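Local coordinates for RagA protein (PDB 6SLN), which probably imports substrates across the outer membrane of Porphyromonas gingivalis as a TonB-dependent receptor of the plugged beta-barrel type, at residues 163-168 and 463-468; 498-503 and 524-529. One frame throughout, in Å; residues are numbered along the deposited sequence.

Contact 1. Residues 163-168 and 463-468; sequences DGMQTS and GVDITN
Met-165 runs out nearly extended at chi2 (-155°) and then bends at chi3 (65°), which lays its thioether against segment 463-468 of strand 456-475. Asp-465 has CG anti to its carbonyl carbon (chi1 -75°), and its carboxylate meets the methionine tip to tip. Gly-463 has no side chain, so Met-165 SD comes to 3.6 Å from Gly-463 CA. Met-165 CE ends 3.8 Å from Asp-465 OD1, a van der Waals contact. No direct hydrogen bond joins the two segments; water does the polar work. Water 1 donates to Thr-167 OG1 at 3.0 Å and also to Asp-465 OD2. Water 2 donates to Asp-465 OD2 at 3.1 Å and accepts from Ser-168 N. The buried carboxylate thus receives two water bonds on one oxygen. Thr-167 OG1 in turn donates to Met-165 O (2.9 Å), from above the carbonyl plane, and this fixes the hydroxyl. The contact joins the plug domain to the inner side of the barrel wall. Strand 165-166 is an outermost strand of the five-stranded plug sheet within this chain, and Ser-168 OG caps helix 169-173 by its bond to Val-171 N. On the barrel, Asp-465 also touches Gln-441, Asn-443 and Asn-445 of strand 435-450.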
loop_
_atom_site.group_PDB
_atom_site.type_symbol
_atom_site.label_atom_id
_atom_site.label_comp_id
_atom_site.label_asym_id
_atom_site.label_seq_id
_atom_site.Cartn_x
_atom_site.Cartn_y
_atom_site.Cartn_z
ATOM N N ASP A 163 9.966 10.840 30.349
ATOM C CA ASP A 163 9.665 9.961 31.480
ATOM C C ASP A 163 10.387 8.624 31.389
ATOM O O ASP A 163 9.926 7.618 31.924
ATOM C CB ASP A 163 8.166 9.743 31.615
ATOM C CG ASP A 163 7.469 10.937 32.221
ATOM O OD1 ASP A 163 7.930 11.454 33.267
ATOM O OD2 ASP A 163 6.454 11.362 31.643
ATOM N N GLY A 164 11.522 8.600 30.704
ATOM C CA GLY A 164 12.374 7.439 30.662
ATOM C C GLY A 164 12.448 6.752 29.325
ATOM O O GLY A 164 13.204 5.780 29.200
ATOM N N MET A 165 11.703 7.195 28.317
ATOM C CA MET A 165 11.764 6.538 27.020
ATOM C C MET A 165 12.324 7.454 25.946
ATOM O O MET A 165 11.818 8.564 25.734
ATOM C CB MET A 165 10.405 6.011 26.585
ATOM C CG MET A 165 10.316 4.528 26.821
ATOM S SD MET A 165 9.142 3.792 25.727
ATOM C CE MET A 165 9.925 4.063 24.174
ATOM N N GLN A 166 13.366 6.969 25.270
ATOM C CA GLN A 166 13.834 7.592 24.046
ATOM C C GLN A 166 12.658 7.832 23.118
ATOM O O GLN A 166 12.020 6.884 22.650
ATOM C CB GLN A 166 14.872 6.701 23.362
ATOM C CG GLN A 166 16.189 6.591 24.073
ATOM C CD GLN A 166 17.259 6.024 23.171
ATOM O OE1 GLN A 166 17.155 6.105 21.938
ATOM N NE2 GLN A 166 18.298 5.443 23.774
ATOM N N THR A 167 12.366 9.103 22.866
ATOM C CA THR A 167 11.255 9.506 22.022
ATOM C C THR A 167 11.769 10.340 20.860
ATOM O O THR A 167 12.636 11.202 21.043
ATOM C CB THR A 167 10.240 10.308 22.826
ATOM O OG1 THR A 167 9.773 9.522 23.931
ATOM C CG2 THR A 167 9.072 10.716 21.954
ATOM N N SER A 168 11.242 10.077 19.663
ATOM C CA SER A 168 11.520 10.951 18.527
ATOM C C SER A 168 10.944 12.335 18.783
ATOM O O SER A 168 9.990 12.497 19.545
ATOM C CB SER A 168 10.919 10.390 17.237
ATOM O OG SER A 168 9.616 10.909 17.014
ATOM N N GLY A 463 8.351 -0.048 27.441
ATOM C CA GLY A 463 7.445 0.767 26.663
ATOM C C GLY A 463 7.594 0.481 25.190
ATOM O O GLY A 463 8.652 0.042 24.727
ATOM N N VAL A 464 6.522 0.728 24.448
ATOM C CA VAL A 464 6.561 0.693 22.997
ATOM C C VAL A 464 5.823 1.926 22.504
ATOM O O VAL A 464 4.759 2.272 23.030
ATOM C CB VAL A 464 5.958 -0.609 22.430
ATOM C CG1 VAL A 464 4.528 -0.839 22.948
ATOM C CG2 VAL A 464 6.001 -0.612 20.911
ATOM N N ASP A 465 6.429 2.629 21.564
ATOM C CA ASP A 465 5.821 3.767 20.904
ATOM C C ASP A 465 5.465 3.321 19.499
ATOM O O ASP A 465 6.335 2.848 18.757
ATOM C CB ASP A 465 6.774 4.962 20.861
ATOM C CG ASP A 465 6.892 5.643 22.197
ATOM O OD1 ASP A 465 6.424 5.061 23.198
ATOM O OD2 ASP A 465 7.445 6.751 22.254
ATOM N N ILE A 466 4.199 3.462 19.134
ATOM C CA ILE A 466 3.719 2.970 17.854
ATOM C C ILE A 466 3.189 4.146 17.050
ATOM O O ILE A 466 2.423 4.971 17.562
ATOM C CB ILE A 466 2.651 1.875 18.037
ATOM C CG1 ILE A 466 3.230 0.729 18.867
ATOM C CG2 ILE A 466 2.170 1.357 16.689
ATOM C CD1 ILE A 466 2.272 -0.451 19.028
ATOM N N THR A 467 3.623 4.235 15.803
ATOM C CA THR A 467 3.106 5.215 14.868
ATOM C C THR A 467 2.563 4.460 13.670
ATOM O O THR A 467 3.278 3.634 13.083
ATOM C CB THR A 467 4.186 6.213 14.412
ATOM O OG1 THR A 467 4.926 6.705 15.541
ATOM C CG2 THR A 467 3.540 7.369 13.674
ATOM N N ASN A 468 1.301 4.723 13.329
ATOM C CA ASN A 468 0.709 4.281 12.070
ATOM C C ASN A 468 0.129 5.499 11.372
ATOM O O ASN A 468 -0.728 6.198 11.933
ATOM C CB ASN A 468 -0.390 3.240 12.272
ATOM C CG ASN A 468 0.146 1.888 12.633
ATOM O OD1 ASN A 468 0.739 1.197 11.799
ATOM N ND2 ASN A 468 -0.069 1.488 13.886
HETATM O O HOH W 1 7.334 7.876 24.375
HETATM O O HOH W 2 9.554 7.464 20.058
#

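Contact 2. Residues 498-503 and 524-529; sequences SKSFTN and EYIEYE. With 3PE (1,2-Distearoyl-sn-glycerophosphoethanolamine), chain G; LMT (dodecyl-beta-D-maltoside), chain H.
The rings of Phe-501 and Tyr-525 lie side by side and point the same way, each with one face against the bound phospholipid. Over the centre of the Phe-501 ring sits 3PE C23, 4.0 Å above the plane. Over the Tyr-525 ring, offset toward its rim, lies the ester oxygen 3PE O21. The edge of the tyrosine ring, in its plane, meets Phe-501: Phe-501 CD1 is 3.9 Å from Tyr-525 CD2. The dodecyl chain of LMT runs past the far end of the phenylalanine, and Asn-503 packs on an acyl chain of 3PE.

Farther along the same face, Lys-499 and Glu-527 lie alongside each other. Lys-499 NZ makes a salt bridge to Glu-527 OE2 at 2.6 Å, met nearly along the C-O axis. A second, long bridge runs from Lys-499 NZ to Glu-529 OE2 (3.9 Å). Tyr-525 OH donates to the anti lone pair of Glu-527 OE1, so both carboxylate oxygens of Glu-527 are engaged. On the other face, Thr-502 OG1 donates to the anti lone pair of Glu-524 OE2, and Ser-500 packs on Ile-526 CG2.

The axes of segments 498-503 and 524-529 run antiparallel at 179°. They come within 4.7 Å. Lys-499 with Glu-527 and Phe-501 with Tyr-525 are hydrogen-bonded pairs; Phe-501 N to Tyr-525 O measures 2.8 Å. Ser-498, Ser-500 and Thr-502 form non-hydrogen-bonded pairs with Tyr-528, Ile-526 and Glu-524. This is a beta hairpin in the wall of an outer-membrane barrel, with lipid-facing aromatics that line the 3PE pocket.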
loop_
_atom_site.group_PDB
_atom_site.type_symbol
_atom_site.label_atom_id
_atom_site.label_comp_id
_atom_site.label_asym_id
_atom_site.label_seq_id
_atom_site.Cartn_x
_atom_site.Cartn_y
_atom_site.Cartn_z
ATOM N N SER A 498 8.947 1.447 18.114
ATOM C CA SER A 498 10.183 1.630 18.864
ATOM C C SER A 498 9.959 1.061 20.262
ATOM O O SER A 498 9.187 1.621 21.053
ATOM C CB SER A 498 10.611 3.095 18.879
ATOM O OG SER A 498 9.534 3.952 19.185
ATOM N N LYS A 499 10.582 -0.088 20.533
ATOM C CA LYS A 499 10.481 -0.757 21.822
ATOM C C LYS A 499 11.660 -0.385 22.699
ATOM O O LYS A 499 12.751 -0.071 22.214
ATOM C CB LYS A 499 10.435 -2.278 21.676
ATOM C CG LYS A 499 9.335 -2.814 20.799
ATOM C CD LYS A 499 9.554 -4.284 20.524
ATOM C CE LYS A 499 9.183 -4.631 19.090
ATOM N NZ LYS A 499 9.583 -6.030 18.774
ATOM N N SER A 500 11.440 -0.446 24.006
ATOM C CA SER A 500 12.493 -0.036 24.917
ATOM C C SER A 500 12.288 -0.679 26.279
ATOM O O SER A 500 11.195 -0.593 26.854
ATOM C CB SER A 500 12.520 1.479 25.046
ATOM O OG SER A 500 13.076 1.905 26.285
ATOM N N PHE A 501 13.347 -1.306 26.803
ATOM C CA PHE A 501 13.342 -1.880 28.137
ATOM C C PHE A 501 14.564 -1.394 28.899
ATOM O O PHE A 501 15.679 -1.427 28.370
ATOM C CB PHE A 501 13.331 -3.407 28.089
ATOM C CG PHE A 501 12.421 -3.970 27.043
ATOM C CD1 PHE A 501 12.849 -4.076 25.735
ATOM C CD2 PHE A 501 11.152 -4.410 27.370
ATOM C CE1 PHE A 501 12.036 -4.584 24.770
ATOM C CE2 PHE A 501 10.336 -4.935 26.407
ATOM C CZ PHE A 501 10.779 -5.016 25.099
ATOM N N THR A 502 14.351 -0.960 30.143
ATOM C CA THR A 502 15.413 -0.504 31.025
ATOM C C THR A 502 15.246 -1.160 32.386
ATOM O O THR A 502 14.183 -1.055 33.005
ATOM C CB THR A 502 15.411 1.016 31.186
ATOM O OG1 THR A 502 15.637 1.629 29.913
ATOM C CG2 THR A 502 16.521 1.441 32.158
ATOM N N ASN A 503 16.308 -1.807 32.862
ATOM C CA ASN A 503 16.253 -2.609 34.074
ATOM C C ASN A 503 17.438 -2.244 34.955
ATOM O O ASN A 503 18.592 -2.398 34.542
ATOM C CB ASN A 503 16.248 -4.097 33.720
ATOM C CG ASN A 503 14.979 -4.504 33.000
ATOM O OD1 ASN A 503 13.887 -4.414 33.563
ATOM N ND2 ASN A 503 15.108 -4.926 31.746
ATOM N N GLU A 524 19.695 -2.230 29.538
ATOM C CA GLU A 524 18.832 -1.457 28.658
ATOM C C GLU A 524 18.888 -2.015 27.242
ATOM O O GLU A 524 19.980 -2.197 26.695
ATOM C CB GLU A 524 19.253 0.007 28.674
ATOM C CG GLU A 524 18.604 0.860 27.606
ATOM C CD GLU A 524 18.481 2.296 28.042
ATOM O OE1 GLU A 524 19.429 3.089 27.828
ATOM O OE2 GLU A 524 17.439 2.616 28.633
ATOM N N TYR A 525 17.711 -2.267 26.648
ATOM C CA TYR A 525 17.578 -2.688 25.254
ATOM C C TYR A 525 16.532 -1.819 24.553
ATOM O O TYR A 525 15.381 -1.729 24.997
ATOM C CB TYR A 525 17.198 -4.167 25.148
ATOM C CG TYR A 525 16.975 -4.653 23.716
ATOM C CD1 TYR A 525 18.052 -4.904 22.877
ATOM C CD2 TYR A 525 15.692 -4.874 23.211
ATOM C CE1 TYR A 525 17.863 -5.346 21.581
ATOM C CE2 TYR A 525 15.499 -5.318 21.903
ATOM C CZ TYR A 525 16.592 -5.561 21.098
ATOM O OH TYR A 525 16.430 -6.008 19.799
ATOM N N ILE A 526 16.938 -1.170 23.470
ATOM C CA ILE A 526 16.044 -0.391 22.633
ATOM C C ILE A 526 16.177 -0.935 21.221
ATOM O O ILE A 526 17.281 -1.258 20.769
ATOM C CB ILE A 526 16.343 1.131 22.678
ATOM C CG1 ILE A 526 17.698 1.442 22.055
ATOM C CG2 ILE A 526 16.308 1.687 24.108
ATOM C CD1 ILE A 526 18.011 2.929 21.986
ATOM N N GLU A 527 15.044 -1.081 20.543
ATOM C CA GLU A 527 15.026 -1.554 19.170
ATOM C C GLU A 527 13.941 -0.807 18.423
ATOM O O GLU A 527 12.987 -0.308 19.024
ATOM C CB GLU A 527 14.805 -3.069 19.081
ATOM C CG GLU A 527 13.360 -3.510 19.075
ATOM C CD GLU A 527 13.235 -4.998 18.801
ATOM O OE1 GLU A 527 14.279 -5.693 18.747
ATOM O OE2 GLU A 527 12.091 -5.472 18.633
ATOM N N TYR A 528 14.110 -0.724 17.107
ATOM C CA TYR A 528 13.211 0.013 16.233
ATOM C C TYR A 528 13.018 -0.783 14.955
ATOM O O TYR A 528 13.992 -1.209 14.333
ATOM C CB TYR A 528 13.773 1.411 15.908
ATOM C CG TYR A 528 13.106 2.103 14.722
ATOM C CD1 TYR A 528 13.491 1.810 13.419
ATOM C CD2 TYR A 528 12.103 3.056 14.910
ATOM C CE1 TYR A 528 12.902 2.407 12.345
ATOM C CE2 TYR A 528 11.510 3.671 13.837
ATOM C CZ TYR A 528 11.913 3.344 12.549
ATOM O OH TYR A 528 11.333 3.941 11.449
ATOM N N GLU A 529 11.773 -0.981 14.567
ATOM C CA GLU A 529 11.425 -1.419 13.226
ATOM C C GLU A 529 10.558 -0.333 12.620
ATOM O O GLU A 529 9.709 0.236 13.305
ATOM C CB GLU A 529 10.645 -2.747 13.214
ATOM C CG GLU A 529 11.395 -3.941 13.726
ATOM C CD GLU A 529 11.579 -3.910 15.232
ATOM O OE1 GLU A 529 12.696 -4.256 15.680
ATOM O OE2 GLU A 529 10.618 -3.539 15.959
HETATM C C1 3PE G . 18.150 -9.087 23.140
HETATM C C2 3PE G . 17.526 -8.870 24.502
HETATM C C3 3PE G . 18.601 -8.347 25.472
HETATM O O31 3PE G . 18.091 -8.244 26.774
HETATM O O32 3PE G . 19.751 -9.503 27.605
HETATM C C31 3PE G . 18.670 -9.052 27.770
HETATM C C32 3PE G . 17.898 -9.372 29.063
HETATM C C33 3PE G . 18.386 -8.589 30.286
HETATM C C34 3PE G . 17.727 -9.134 31.558
HETATM C C35 3PE G . 16.598 -8.232 32.074
HETATM C C36 3PE G . 16.624 -8.189 33.604
HETATM C C37 3PE G . 15.230 -7.941 34.190
HETATM C C38 3PE G . 15.331 -7.877 35.719
HETATM C C39 3PE G . 13.998 -7.428 36.304
HETATM C C3A 3PE G . 14.180 -6.953 37.744
HETATM C C3B 3PE G . 13.089 -5.938 38.096
HETATM O O21 3PE G . 16.473 -7.966 24.259
HETATM O O22 3PE G . 14.462 -8.909 24.558
HETATM C C21 3PE G . 15.294 -8.197 24.993
HETATM C C22 3PE G . 15.052 -7.525 26.348
HETATM C C23 3PE G . 13.694 -7.917 26.941
HETATM C C24 3PE G . 13.886 -8.102 28.450
HETATM C C25 3PE G . 12.927 -7.246 29.283
HETATM C C26 3PE G . 12.781 -7.852 30.688
HETATM C C27 3PE G . 11.617 -7.182 31.423
HETATM C C28 3PE G . 11.438 -7.749 32.836
HETATM C C29 3PE G . 10.340 -6.990 33.599
HETATM C C2A 3PE G . 9.529 -7.914 34.517
HETATM C C2B 3PE G . 9.199 -7.300 35.894
HETATM C C2C 3PE G . 7.763 -7.682 36.315
HETATM C C2D 3PE G . 7.360 -7.199 37.723
HETATM C C1B LMT H . 15.646 -9.871 16.993
HETATM C C2B LMT H . 14.839 -9.166 15.824
HETATM C C3B LMT H . 14.993 -9.880 14.459
HETATM C C4B LMT H . 16.494 -10.149 14.234
HETATM C C5B LMT H . 16.815 -11.175 15.331
HETATM C C6B LMT H . 18.095 -11.968 15.029
HETATM O O1B LMT H . 14.836 -10.695 17.795
HETATM O O2B LMT H . 13.511 -9.046 16.176
HETATM O O3B LMT H . 14.386 -9.203 13.430
HETATM O "O4'" LMT H . 16.754 -10.647 12.975
HETATM O O5B LMT H . 16.838 -10.540 16.602
HETATM O O6B LMT H . 17.853 -13.336 15.106
HETATM C "C1'" LMT H . 12.572 -10.773 21.111
HETATM C "C2'" LMT H . 13.061 -9.345 20.789
HETATM C "C3'" LMT H . 13.553 -9.424 19.333
HETATM C "C4'" LMT H . 14.756 -10.377 19.179
HETATM C "C5'" LMT H . 14.533 -11.703 20.006
HETATM C "C6'" LMT H . 15.832 -12.429 20.359
HETATM O "O1'" LMT H . 11.798 -10.922 22.267
HETATM O "O2'" LMT H . 12.042 -8.411 20.823
HETATM O "O3'" LMT H . 13.842 -8.171 18.840
HETATM O "O5'" LMT H . 13.738 -11.608 21.204
HETATM O "O6'" LMT H . 16.920 -11.730 19.812
HETATM C C1 LMT H . 11.689 -9.885 23.258
HETATM C C2 LMT H . 10.272 -9.954 23.805
HETATM C C3 LMT H . 9.808 -8.796 24.653
HETATM C C4 LMT H . 8.816 -9.265 25.715
HETATM C C5 LMT H . 9.096 -8.616 27.048
HETATM C C6 LMT H . 7.868 -8.151 27.798
HETATM C C7 LMT H . 8.308 -7.235 28.922
HETATM C C8 LMT H . 7.165 -6.783 29.807
HETATM C C9 LMT H . 7.654 -5.831 30.884
HETATM C C10 LMT H . 6.569 -5.410 31.860
HETATM C C11 LMT H . 7.063 -4.259 32.713
HETATM C C12 LMT H . 6.179 -3.949 33.883
#

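Overall arrangement
Contacts 1 and 2 lie side by side, their centres about 9 Å apart. Strands 456-475 and 487-510 are neighbours in the barrel wall. Gly-463 O to Ser-500 N (2.9 Å) and Asp-465 N to Ser-498 O (3.0 Å) are probable hydrogen bonds between these strands. The plug segment of contact 1 also touches contact 2: Met-165 CE packs on Ser-500 CB at 3.8 Å, and Gln-166 lies against Ile-526. Contact 1 therefore approaches the wall from the plug side. The rings of contact 2 face the bound lipid on the other side of the wall. Phe-501, Asn-503 and Tyr-525 belong to the 3PE pocket, which Ala-460 of the neighbouring strand also lines.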